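Local coordinates for protein metal-independent carbonic anhydrase (PDB 7C5W) that catalyses the hydration of carbon dioxide to bicarbonate without any metal cofactor, working as a homotetramer built as a dimer of dimers, at residues 66-77 with 165-173; 131-139 with 150-159. All coordinates share one frame; numbering follows the deposited sequence.

Contact 1: 66-77 with 165-173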
# COMPACT_ATOMS: atom_id res chain seq x y z
N ALA A 66 -0.27 -18.40 11.24
CA ALA A 66 -0.88 -18.21 9.90
C ALA A 66 -1.88 -17.04 9.91
O ALA A 66 -2.10 -16.47 8.83
CB ALA A 66 -1.54 -19.49 9.44
N TYR A 67 -2.44 -16.70 11.07
CA TYR A 67 -3.42 -15.59 11.24
C TYR A 67 -2.72 -14.37 11.83
O TYR A 67 -1.52 -14.46 12.17
CB TYR A 67 -4.62 -16.06 12.05
CG TYR A 67 -5.55 -16.99 11.30
CD1 TYR A 67 -5.27 -18.34 11.18
CD2 TYR A 67 -6.70 -16.51 10.70
CE1 TYR A 67 -6.12 -19.19 10.48
CE2 TYR A 67 -7.55 -17.34 10.01
CZ TYR A 67 -7.27 -18.69 9.90
OH TYR A 67 -8.12 -19.51 9.21
N GLY A 68 -3.43 -13.25 11.93
CA GLY A 68 -2.85 -11.94 12.30
C GLY A 68 -3.57 -11.28 13.45
O GLY A 68 -3.64 -10.03 13.46
N TYR A 69 -4.04 -12.06 14.43
CA TYR A 69 -4.74 -11.57 15.65
C TYR A 69 -3.83 -10.62 16.43
O TYR A 69 -4.37 -9.79 17.19
CB TYR A 69 -5.24 -12.75 16.48
CG TYR A 69 -6.44 -13.41 15.86
CD1 TYR A 69 -7.68 -12.78 15.88
CD2 TYR A 69 -6.35 -14.64 15.22
CE1 TYR A 69 -8.79 -13.37 15.30
CE2 TYR A 69 -7.46 -15.24 14.65
CZ TYR A 69 -8.69 -14.60 14.68
OH TYR A 69 -9.80 -15.14 14.10
N GLN A 70 -2.51 -10.71 16.23
CA GLN A 70 -1.50 -9.82 16.86
C GLN A 70 -1.73 -8.36 16.44
O GLN A 70 -1.37 -7.48 17.22
CB GLN A 70 -0.08 -10.24 16.49
CG GLN A 70 0.32 -11.59 17.07
CD GLN A 70 -0.01 -12.75 16.16
OE1 GLN A 70 -0.80 -12.63 15.22
NE2 GLN A 70 0.59 -13.90 16.44
N PHE A 71 -2.31 -8.10 15.26
CA PHE A 71 -2.49 -6.72 14.72
C PHE A 71 -3.77 -6.08 15.27
O PHE A 71 -3.93 -4.87 15.10
CB PHE A 71 -2.57 -6.72 13.19
CG PHE A 71 -1.39 -7.35 12.51
CD1 PHE A 71 -0.10 -6.97 12.82
CD2 PHE A 71 -1.58 -8.30 11.53
CE1 PHE A 71 0.98 -7.56 12.19
CE2 PHE A 71 -0.50 -8.89 10.90
CZ PHE A 71 0.78 -8.52 11.23
N GLY A 72 -4.64 -6.89 15.88
CA GLY A 72 -6.02 -6.52 16.24
C GLY A 72 -7.00 -7.55 15.69
O GLY A 72 -6.63 -8.69 15.40
N PRO A 73 -8.29 -7.20 15.50
CA PRO A 73 -9.27 -8.17 15.02
C PRO A 73 -8.88 -8.71 13.65
O PRO A 73 -8.34 -7.95 12.84
CB PRO A 73 -10.56 -7.35 14.93
CG PRO A 73 -10.06 -5.92 14.78
CD PRO A 73 -8.87 -5.86 15.70
N VAL A 74 -9.12 -10.01 13.44
CA VAL A 74 -9.09 -10.68 12.11
C VAL A 74 -10.53 -10.77 11.60
O VAL A 74 -11.43 -11.08 12.41
CB VAL A 74 -8.44 -12.06 12.20
CG1 VAL A 74 -8.55 -12.81 10.88
CG2 VAL A 74 -6.99 -11.96 12.66
N LEU A 75 -10.73 -10.49 10.31
CA LEU A 75 -12.06 -10.57 9.66
C LEU A 75 -12.30 -12.03 9.23
O LEU A 75 -12.10 -12.37 8.04
CB LEU A 75 -12.11 -9.59 8.50
CG LEU A 75 -12.23 -8.11 8.87
CD1 LEU A 75 -11.11 -7.67 9.80
CD2 LEU A 75 -12.25 -7.26 7.61
N PHE A 76 -12.70 -12.86 10.20
CA PHE A 76 -12.87 -14.33 10.05
C PHE A 76 -14.36 -14.69 10.17
O PHE A 76 -14.93 -14.64 11.29
CB PHE A 76 -12.01 -15.06 11.07
CG PHE A 76 -11.95 -16.56 10.92
CD1 PHE A 76 -12.26 -17.16 9.71
CD2 PHE A 76 -11.55 -17.36 11.98
CE1 PHE A 76 -12.20 -18.54 9.58
CE2 PHE A 76 -11.49 -18.74 11.84
CZ PHE A 76 -11.80 -19.33 10.64
N LYS A 77 -14.99 -15.00 9.04
CA LYS A 77 -16.35 -15.61 9.02
C LYS A 77 -16.18 -17.06 8.58
O LYS A 77 -16.07 -17.35 7.39
CB LYS A 77 -17.31 -14.82 8.14
CG LYS A 77 -18.76 -15.27 8.23
CD LYS A 77 -19.12 -16.28 7.16
CE LYS A 77 -19.97 -17.43 7.62
NZ LYS A 77 -19.89 -18.56 6.67
N LEU A 165 3.50 -14.00 5.44
CA LEU A 165 2.08 -13.72 5.08
C LEU A 165 1.16 -14.15 6.23
O LEU A 165 1.20 -15.34 6.61
CB LEU A 165 1.75 -14.47 3.79
CG LEU A 165 2.04 -13.71 2.51
CD1 LEU A 165 3.53 -13.44 2.36
CD2 LEU A 165 1.49 -14.46 1.31
N ARG A 166 0.35 -13.23 6.73
CA ARG A 166 -0.63 -13.47 7.82
C ARG A 166 -2.04 -13.20 7.29
O ARG A 166 -2.25 -12.15 6.62
CB ARG A 166 -0.33 -12.56 9.01
CG ARG A 166 1.15 -12.38 9.28
CD ARG A 166 1.78 -13.60 9.93
NE ARG A 166 1.37 -13.67 11.32
CZ ARG A 166 1.98 -13.03 12.31
NH1 ARG A 166 3.03 -12.27 12.07
NH2 ARG A 166 1.52 -13.15 13.55
N ILE A 167 -2.97 -14.11 7.59
CA ILE A 167 -4.42 -13.96 7.29
C ILE A 167 -5.01 -12.88 8.21
O ILE A 167 -4.98 -13.04 9.44
CB ILE A 167 -5.15 -15.31 7.45
CG1 ILE A 167 -4.62 -16.35 6.45
CG2 ILE A 167 -6.65 -15.13 7.36
CD1 ILE A 167 -4.89 -17.78 6.86
N ILE A 168 -5.53 -11.82 7.60
CA ILE A 168 -6.27 -10.72 8.28
C ILE A 168 -7.74 -10.76 7.84
O ILE A 168 -8.57 -10.09 8.49
CB ILE A 168 -5.62 -9.36 7.96
CG1 ILE A 168 -5.59 -9.08 6.45
CG2 ILE A 168 -4.23 -9.31 8.58
CD1 ILE A 168 -5.24 -7.65 6.09
N THR A 169 -8.05 -11.52 6.79
CA THR A 169 -9.43 -11.72 6.26
C THR A 169 -9.60 -13.17 5.80
O THR A 169 -8.75 -13.65 5.06
CB THR A 169 -9.76 -10.75 5.12
OG1 THR A 169 -9.45 -9.41 5.49
CG2 THR A 169 -11.22 -10.82 4.73
N HIS A 170 -10.70 -13.80 6.22
CA HIS A 170 -11.05 -15.21 5.95
C HIS A 170 -12.57 -15.35 5.96
O HIS A 170 -13.15 -15.44 7.04
CB HIS A 170 -10.38 -16.12 6.99
CG HIS A 170 -10.42 -17.57 6.65
ND1 HIS A 170 -11.29 -18.08 5.71
CD2 HIS A 170 -9.73 -18.62 7.14
CE1 HIS A 170 -11.12 -19.38 5.62
NE2 HIS A 170 -10.18 -19.74 6.50
N HIS A 171 -13.19 -15.31 4.78
CA HIS A 171 -14.65 -15.51 4.60
C HIS A 171 -14.84 -16.82 3.84
O HIS A 171 -14.39 -16.90 2.69
CB HIS A 171 -15.25 -14.29 3.89
CG HIS A 171 -16.74 -14.25 3.84
ND1 HIS A 171 -17.44 -13.06 3.93
CD2 HIS A 171 -17.66 -15.22 3.68
CE1 HIS A 171 -18.73 -13.31 3.82
NE2 HIS A 171 -18.89 -14.63 3.67
N SER A 172 -15.46 -17.81 4.50
CA SER A 172 -15.77 -19.15 3.94
C SER A 172 -17.29 -19.38 4.00
O SER A 172 -17.88 -19.08 5.04
CB SER A 172 -15.02 -20.21 4.71
OG SER A 172 -14.89 -21.40 3.94
N SER A 173 -17.88 -19.86 2.90
CA SER A 173 -19.34 -20.11 2.77
C SER A 173 -19.60 -21.39 1.96
O SER A 173 -18.90 -21.64 0.94
CB SER A 173 -20.03 -18.91 2.16
OG SER A 173 -19.53 -18.63 0.86
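With CG of both F76 and H170 turned anti to the backbone N (chi1 -173° and -168°), the two rings run side by side and form an offset stack, centroids 4.7 Å apart and planes at 28°. F76 CE1 lies over the H170 face near its rim. At K77 the bend at chi2 sets CD off-centre over the H171 ring, and the further bend at chi3 helps turn NZ to S172 O at 2.6 Å; NZ also bonds T79 O weakly. Strand 75-77 is an edge strand of the mixed sheet within this chain and pairs in parallel with 169-173, held by bonds such as H170 N to L75 O (2.7 Å). The pairing borders the hydrogencarbonate site: S172 OG is hydrogen-bonded to T79 OG1 and the F76 side chain lies near Y97, both binding residues. I168 and T169 both face Q156 of the neighbouring strand 148-159, forming a classic beta bulge where the chain turns a corner. Before it, the Y67 ring takes I167 CD1 over one face, 4.0 Å from the centroid, while its hydroxyl bonds W36. R166 NE donates to Y67 O at 3.1 Å from above the carbonyl plane, and its NH1 forms a salt bridge with D160.

Contact 2: 131-139 with 150-159; sequences NTATTMGNV and TVDKTWQFLK
Strands 132-136 and 150-159 run antiparallel at 164°, their axes approaching to 4.6 Å, and the pairing continues past the corner at G137 to V139 and V151, whose backbones exchange two bonds. On the face of T135, V139, K153, W155 and F157, the indole is clasped within its own strand: F157 CZ lies over one face and K153 CD over the opposite one, both toward the rim. T135 OG1 reaches the indole edge in plane, 3.7 Å from W155 CE3; chi1 of 71° sets the hydroxyl there, where it shares a water that donates to K153 O at 2.6 Å. V139 CG2 packs alongside the bent lysine chain, 3.5 Å from K153 CE, and K153 NZ is hydrogen-bonded to S172 OG, which also bonds T79. On the other face, M136 CE comes within 3.1 Å of T154 OG1. Q156 CG passes 3.6 Å from T134 OG1, and the extended chain beyond it carries the amide out to the second subunit. T134 OG1 is hydrogen-bonded to Q156 OE1 of the second subunit, Q156 NE2 to T134 OG1 of that subunit, and T154 OG1 to H171 ND1 of that subunit. The two strands form a beta hairpin in the mixed sheet, the face of A133, T135, W155 and F157 packed on helix 26-50 and that of T134, T154 and Q156 lying at the interface with the second subunit.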
# COMPACT_ATOMS: atom_id res chain seq x y z
N ASN A 131 1.24 -4.55 -0.36
CA ASN A 131 1.57 -5.15 0.96
C ASN A 131 0.61 -6.31 1.28
O ASN A 131 0.96 -7.15 2.14
CB ASN A 131 1.52 -4.08 2.04
CG ASN A 131 2.55 -4.35 3.11
OD1 ASN A 131 2.21 -4.80 4.20
ND2 ASN A 131 3.82 -4.12 2.77
N THR A 132 -0.57 -6.33 0.66
CA THR A 132 -1.59 -7.38 0.89
C THR A 132 -1.94 -8.04 -0.44
O THR A 132 -1.54 -7.52 -1.49
CB THR A 132 -2.85 -6.83 1.58
OG1 THR A 132 -3.64 -6.16 0.60
CG2 THR A 132 -2.54 -5.90 2.73
N ALA A 133 -2.64 -9.17 -0.36
CA ALA A 133 -3.08 -9.99 -1.50
C ALA A 133 -4.36 -10.72 -1.10
O ALA A 133 -4.38 -11.34 -0.02
CB ALA A 133 -1.98 -10.93 -1.91
N THR A 134 -5.41 -10.60 -1.91
CA THR A 134 -6.72 -11.25 -1.71
C THR A 134 -6.84 -12.38 -2.74
O THR A 134 -6.41 -12.16 -3.88
CB THR A 134 -7.84 -10.22 -1.79
OG1 THR A 134 -7.46 -9.13 -0.95
CG2 THR A 134 -9.18 -10.74 -1.33
N THR A 135 -7.33 -13.55 -2.33
CA THR A 135 -7.68 -14.68 -3.23
C THR A 135 -9.17 -14.98 -3.05
O THR A 135 -9.67 -14.81 -1.92
CB THR A 135 -6.83 -15.93 -2.96
OG1 THR A 135 -7.22 -16.52 -1.71
CG2 THR A 135 -5.35 -15.63 -2.96
N MET A 136 -9.85 -15.34 -4.13
CA MET A 136 -11.25 -15.84 -4.10
C MET A 136 -11.32 -17.06 -5.00
O MET A 136 -10.68 -17.06 -6.07
CB MET A 136 -12.27 -14.79 -4.57
CG MET A 136 -13.69 -15.31 -4.58
SD MET A 136 -14.93 -14.02 -4.92
CE MET A 136 -15.05 -13.26 -3.31
N GLY A 137 -12.07 -18.07 -4.56
CA GLY A 137 -12.29 -19.30 -5.33
C GLY A 137 -12.87 -20.41 -4.48
O GLY A 137 -13.48 -20.11 -3.43
N ASN A 138 -12.68 -21.65 -4.92
CA ASN A 138 -13.11 -22.86 -4.18
C ASN A 138 -11.92 -23.43 -3.41
O ASN A 138 -10.77 -23.26 -3.85
CB ASN A 138 -13.75 -23.89 -5.12
CG ASN A 138 -15.08 -23.42 -5.65
OD1 ASN A 138 -15.92 -22.89 -4.90
ND2 ASN A 138 -15.28 -23.58 -6.95
N VAL A 139 -12.23 -24.03 -2.26
CA VAL A 139 -11.34 -24.95 -1.51
C VAL A 139 -12.12 -26.24 -1.28
O VAL A 139 -13.29 -26.18 -0.87
CB VAL A 139 -10.86 -24.31 -0.20
CG1 VAL A 139 -9.87 -25.20 0.54
CG2 VAL A 139 -10.26 -22.93 -0.44
N THR A 150 -16.91 -28.85 -0.38
CA THR A 150 -16.52 -27.70 -1.23
C THR A 150 -17.02 -26.42 -0.56
O THR A 150 -18.21 -26.36 -0.20
CB THR A 150 -17.02 -27.91 -2.67
OG1 THR A 150 -16.32 -29.04 -3.19
CG2 THR A 150 -16.77 -26.73 -3.58
N VAL A 151 -16.13 -25.44 -0.38
CA VAL A 151 -16.48 -24.08 0.14
C VAL A 151 -16.09 -23.03 -0.90
O VAL A 151 -15.15 -23.27 -1.69
CB VAL A 151 -15.77 -23.82 1.48
CG1 VAL A 151 -16.28 -24.75 2.57
CG2 VAL A 151 -14.26 -23.91 1.36
N ASP A 152 -16.81 -21.91 -0.90
CA ASP A 152 -16.40 -20.64 -1.56
C ASP A 152 -15.59 -19.83 -0.55
O ASP A 152 -16.19 -19.46 0.48
CB ASP A 152 -17.63 -19.86 -2.01
CG ASP A 152 -18.62 -20.66 -2.85
OD1 ASP A 152 -18.15 -21.53 -3.63
OD2 ASP A 152 -19.83 -20.39 -2.74
N LYS A 153 -14.30 -19.58 -0.82
CA LYS A 153 -13.37 -18.98 0.18
C LYS A 153 -12.67 -17.72 -0.35
O LYS A 153 -12.03 -17.79 -1.43
CB LYS A 153 -12.28 -19.97 0.61
CG LYS A 153 -11.61 -19.60 1.92
CD LYS A 153 -10.65 -20.63 2.42
CE LYS A 153 -11.32 -21.94 2.79
NZ LYS A 153 -12.05 -21.84 4.08
N THR A 154 -12.73 -16.65 0.46
CA THR A 154 -11.92 -15.42 0.30
C THR A 154 -10.88 -15.34 1.43
O THR A 154 -11.30 -15.42 2.58
CB THR A 154 -12.80 -14.17 0.30
OG1 THR A 154 -13.69 -14.33 -0.79
CG2 THR A 154 -12.01 -12.89 0.17
N TRP A 155 -9.59 -15.22 1.09
CA TRP A 155 -8.48 -14.91 2.03
C TRP A 155 -7.90 -13.52 1.72
O TRP A 155 -7.86 -13.15 0.53
CB TRP A 155 -7.35 -15.93 1.91
CG TRP A 155 -7.50 -17.17 2.73
CD1 TRP A 155 -7.74 -17.26 4.06
CD2 TRP A 155 -7.35 -18.51 2.25
NE1 TRP A 155 -7.76 -18.57 4.45
CE2 TRP A 155 -7.52 -19.36 3.36
CE3 TRP A 155 -7.07 -19.08 1.00
CZ2 TRP A 155 -7.45 -20.75 3.25
CZ3 TRP A 155 -6.99 -20.45 0.90
CH2 TRP A 155 -7.18 -21.27 2.01
N GLN A 156 -7.42 -12.81 2.73
CA GLN A 156 -6.51 -11.65 2.52
C GLN A 156 -5.25 -11.87 3.36
O GLN A 156 -5.39 -12.10 4.56
CB GLN A 156 -7.20 -10.33 2.89
CG GLN A 156 -6.39 -9.10 2.47
CD GLN A 156 -7.06 -7.81 2.86
OE1 GLN A 156 -6.57 -6.72 2.59
NE2 GLN A 156 -8.20 -7.91 3.53
N PHE A 157 -4.09 -11.84 2.72
CA PHE A 157 -2.77 -12.00 3.37
C PHE A 157 -2.10 -10.63 3.50
O PHE A 157 -2.10 -9.86 2.52
CB PHE A 157 -1.91 -12.97 2.56
CG PHE A 157 -2.50 -14.35 2.48
CD1 PHE A 157 -2.32 -15.26 3.51
CD2 PHE A 157 -3.27 -14.72 1.39
CE1 PHE A 157 -2.88 -16.53 3.44
CE2 PHE A 157 -3.82 -15.99 1.31
CZ PHE A 157 -3.62 -16.89 2.34
N LEU A 158 -1.58 -10.34 4.69
CA LEU A 158 -0.68 -9.19 4.95
C LEU A 158 0.74 -9.72 5.21
O LEU A 158 0.90 -10.68 5.98
CB LEU A 158 -1.22 -8.40 6.14
CG LEU A 158 -0.37 -7.23 6.61
CD1 LEU A 158 -0.30 -6.15 5.55
CD2 LEU A 158 -0.93 -6.64 7.89
N LYS A 159 1.74 -9.13 4.54
CA LYS A 159 3.18 -9.45 4.74
C LYS A 159 3.68 -8.60 5.91
O LYS A 159 3.72 -7.36 5.76
CB LYS A 159 3.95 -9.18 3.44
CG LYS A 159 5.42 -9.55 3.46
CD LYS A 159 5.99 -9.54 2.06
CE LYS A 159 7.23 -10.40 1.90
NZ LYS A 159 7.45 -10.76 0.48
O HOH W 1 -9.52 -18.29 -1.94

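How the contacts relate
Contact 2 is nested within the chain loop closed by contact 1, and their centres lie about 10 Å apart. Strands 148-159 and 165-173 are antiparallel neighbours in one sheet, joined directly by probable hydrogen bonds from R166 N to L158 O (2.7 Å) and from D152 N to S173 O (2.8 Å). Between these ends, H170 of contact 1 meets W155 and K153 of contact 2. At the hydrogencarbonate site, S172 of contact 1 joins K153 of contact 2 to T79, through hydrogen bonds from its OG to K153 NZ and to T79 OG1. The side chains of F76 and K153 lie about 4 and 7 Å from that of Y97. Both contacts also touch the second subunit.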